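PDB 3TJY: effector protein hopAB3, which is recognised by the tomato resistance kinase Pto, triggering a Prf-dependent hypersensitive response, and in susceptible plants promotes virulence and bacterial growth. Local coordinates for residues T26-M31 against I67-A72. Numbering follows the deposited sequence.
With SO4 (sulfate ion), chain B.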
# COMPACT_ATOMS: atom_id res chain seq x y z
N THR A 26 2.57 -8.80 1.20
CA THR A 26 1.78 -9.93 0.73
C THR A 26 0.34 -9.50 0.43
O THR A 26 -0.21 -9.84 -0.62
CB THR A 26 1.80 -11.05 1.78
OG1 THR A 26 3.16 -11.49 1.95
CG2 THR A 26 0.93 -12.24 1.37
N MSE A 27 -0.26 -8.78 1.38
CA MSE A 27 -1.62 -8.26 1.24
C MSE A 27 -1.78 -7.46 -0.04
O MSE A 27 -2.72 -7.66 -0.80
CB MSE A 27 -1.97 -7.35 2.43
CG MSE A 27 -1.75 -7.96 3.79
SE MSE A 27 -3.41 -7.99 4.80
CE MSE A 27 -4.32 -9.29 3.65
N PHE A 28 -0.85 -6.53 -0.25
CA PHE A 28 -0.91 -5.60 -1.37
C PHE A 28 -0.78 -6.34 -2.69
O PHE A 28 -1.45 -6.01 -3.65
CB PHE A 28 0.15 -4.51 -1.25
CG PHE A 28 -0.01 -3.40 -2.24
CD1 PHE A 28 -1.16 -2.63 -2.25
CD2 PHE A 28 0.98 -3.13 -3.17
CE1 PHE A 28 -1.32 -1.58 -3.15
CE2 PHE A 28 0.84 -2.08 -4.08
CZ PHE A 28 -0.32 -1.30 -4.07
N ARG A 29 0.09 -7.34 -2.73
CA ARG A 29 0.19 -8.19 -3.92
C ARG A 29 -1.18 -8.80 -4.24
O ARG A 29 -1.63 -8.78 -5.39
CB ARG A 29 1.21 -9.31 -3.71
CG ARG A 29 1.46 -10.15 -4.95
CD ARG A 29 2.42 -11.31 -4.65
NE ARG A 29 3.68 -10.79 -4.16
CZ ARG A 29 4.19 -11.06 -2.96
NH1 ARG A 29 3.57 -11.87 -2.13
NH2 ARG A 29 5.35 -10.52 -2.61
N ASN A 30 -1.83 -9.35 -3.22
CA ASN A 30 -3.15 -9.94 -3.38
C ASN A 30 -4.21 -8.90 -3.76
O ASN A 30 -5.12 -9.20 -4.54
CB ASN A 30 -3.57 -10.64 -2.09
CG ASN A 30 -2.71 -11.84 -1.79
OD1 ASN A 30 -2.14 -12.46 -2.69
ND2 ASN A 30 -2.61 -12.19 -0.50
N MSE A 31 -4.09 -7.70 -3.22
CA MSE A 31 -5.00 -6.60 -3.55
C MSE A 31 -4.92 -6.30 -5.04
O MSE A 31 -5.95 -6.14 -5.71
CB MSE A 31 -4.65 -5.34 -2.75
CG MSE A 31 -5.45 -4.11 -3.15
SE MSE A 31 -7.32 -4.17 -2.55
CE MSE A 31 -7.96 -2.61 -3.50
N ILE A 67 2.63 0.86 -8.63
CA ILE A 67 3.92 0.32 -9.01
C ILE A 67 4.99 0.77 -8.02
O ILE A 67 5.79 -0.04 -7.54
CB ILE A 67 4.32 0.77 -10.44
CG1 ILE A 67 3.39 0.14 -11.46
CG2 ILE A 67 5.77 0.41 -10.74
CD1 ILE A 67 3.53 0.73 -12.87
N ALA A 68 5.01 2.06 -7.71
CA ALA A 68 6.01 2.58 -6.78
C ALA A 68 5.87 1.96 -5.41
O ALA A 68 6.86 1.68 -4.75
CB ALA A 68 5.92 4.12 -6.69
N LEU A 69 4.64 1.73 -4.96
CA LEU A 69 4.45 1.12 -3.65
C LEU A 69 4.90 -0.34 -3.63
O LEU A 69 5.53 -0.80 -2.66
CB LEU A 69 2.99 1.25 -3.17
CG LEU A 69 2.76 0.67 -1.77
CD1 LEU A 69 3.66 1.36 -0.74
CD2 LEU A 69 1.29 0.82 -1.36
N ARG A 70 4.59 -1.09 -4.68
CA ARG A 70 5.05 -2.47 -4.73
C ARG A 70 6.58 -2.51 -4.69
O ARG A 70 7.18 -3.35 -3.99
CB ARG A 70 4.52 -3.18 -5.97
CG ARG A 70 4.55 -4.68 -5.85
CD ARG A 70 4.78 -5.33 -7.19
NE ARG A 70 3.67 -6.15 -7.67
CZ ARG A 70 2.94 -6.97 -6.92
NH1 ARG A 70 3.15 -7.09 -5.60
NH2 ARG A 70 1.96 -7.65 -7.50
N GLU A 71 7.22 -1.60 -5.43
CA GLU A 71 8.68 -1.53 -5.41
C GLU A 71 9.20 -1.22 -4.02
O GLU A 71 10.17 -1.83 -3.56
CB GLU A 71 9.18 -0.47 -6.40
CG GLU A 71 8.94 -0.86 -7.85
CD GLU A 71 9.21 0.28 -8.81
OE1 GLU A 71 9.51 1.41 -8.33
OE2 GLU A 71 9.12 0.04 -10.03
N ALA A 72 8.57 -0.25 -3.36
CA ALA A 72 9.02 0.17 -2.04
C ALA A 72 8.84 -0.92 -0.99
O ALA A 72 9.70 -1.11 -0.13
CB ALA A 72 8.28 1.44 -1.63
S SO4 B . 6.62 -8.62 -5.43
O1 SO4 B . 6.40 -7.44 -6.24
O2 SO4 B . 6.59 -8.28 -4.02
O3 SO4 B . 5.55 -9.57 -5.72
O4 SO4 B . 7.92 -9.19 -5.76
O HOH W 1 -0.29 -9.04 -7.79
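Phe28 and Arg29 of helix 21-32 meet Leu69 and Arg70 of helix 64-77, the two segments running roughly antiparallel with their axes 10.5 Å apart. Phe28 holds the buried side: its CG lies anti to the backbone N (chi1 -170°), sending the ring across to helix 64-77. Leu69 CD2 sits over one face, a CH-pi contact 3.9 Å from the centroid of the Phe28 ring, while Phe28 CE2 comes 3.9 Å from Arg70 N. Phe47 of helix 41-50 touches both Phe28 and Leu69.

Arg29 runs outward from CB to its tip. In the Arg70 conformer described, one of two and so less certain, Arg29 CB lies at the guanidinium edge, 3.5 Å from Arg70 NH1, Arg29 CG rests beside that group, and a water links Arg29 O weakly to Arg70 NH2. Arg29 CD leads past the bend at chi3 to Arg29 NE, which donates to sulfate O3 at 2.7 Å with an N-H...O angle of 160°. Arg29 NH2 bonds sulfate O2 at 2.9 Å. Arg25 NE also binds this ion, probably from the crystallisation liquor, which may offset the charge of both arginines. This is antiparallel helix packing in the helical bundle of the Pto-binding domain, with sulfate settled at its arginine-rich rim.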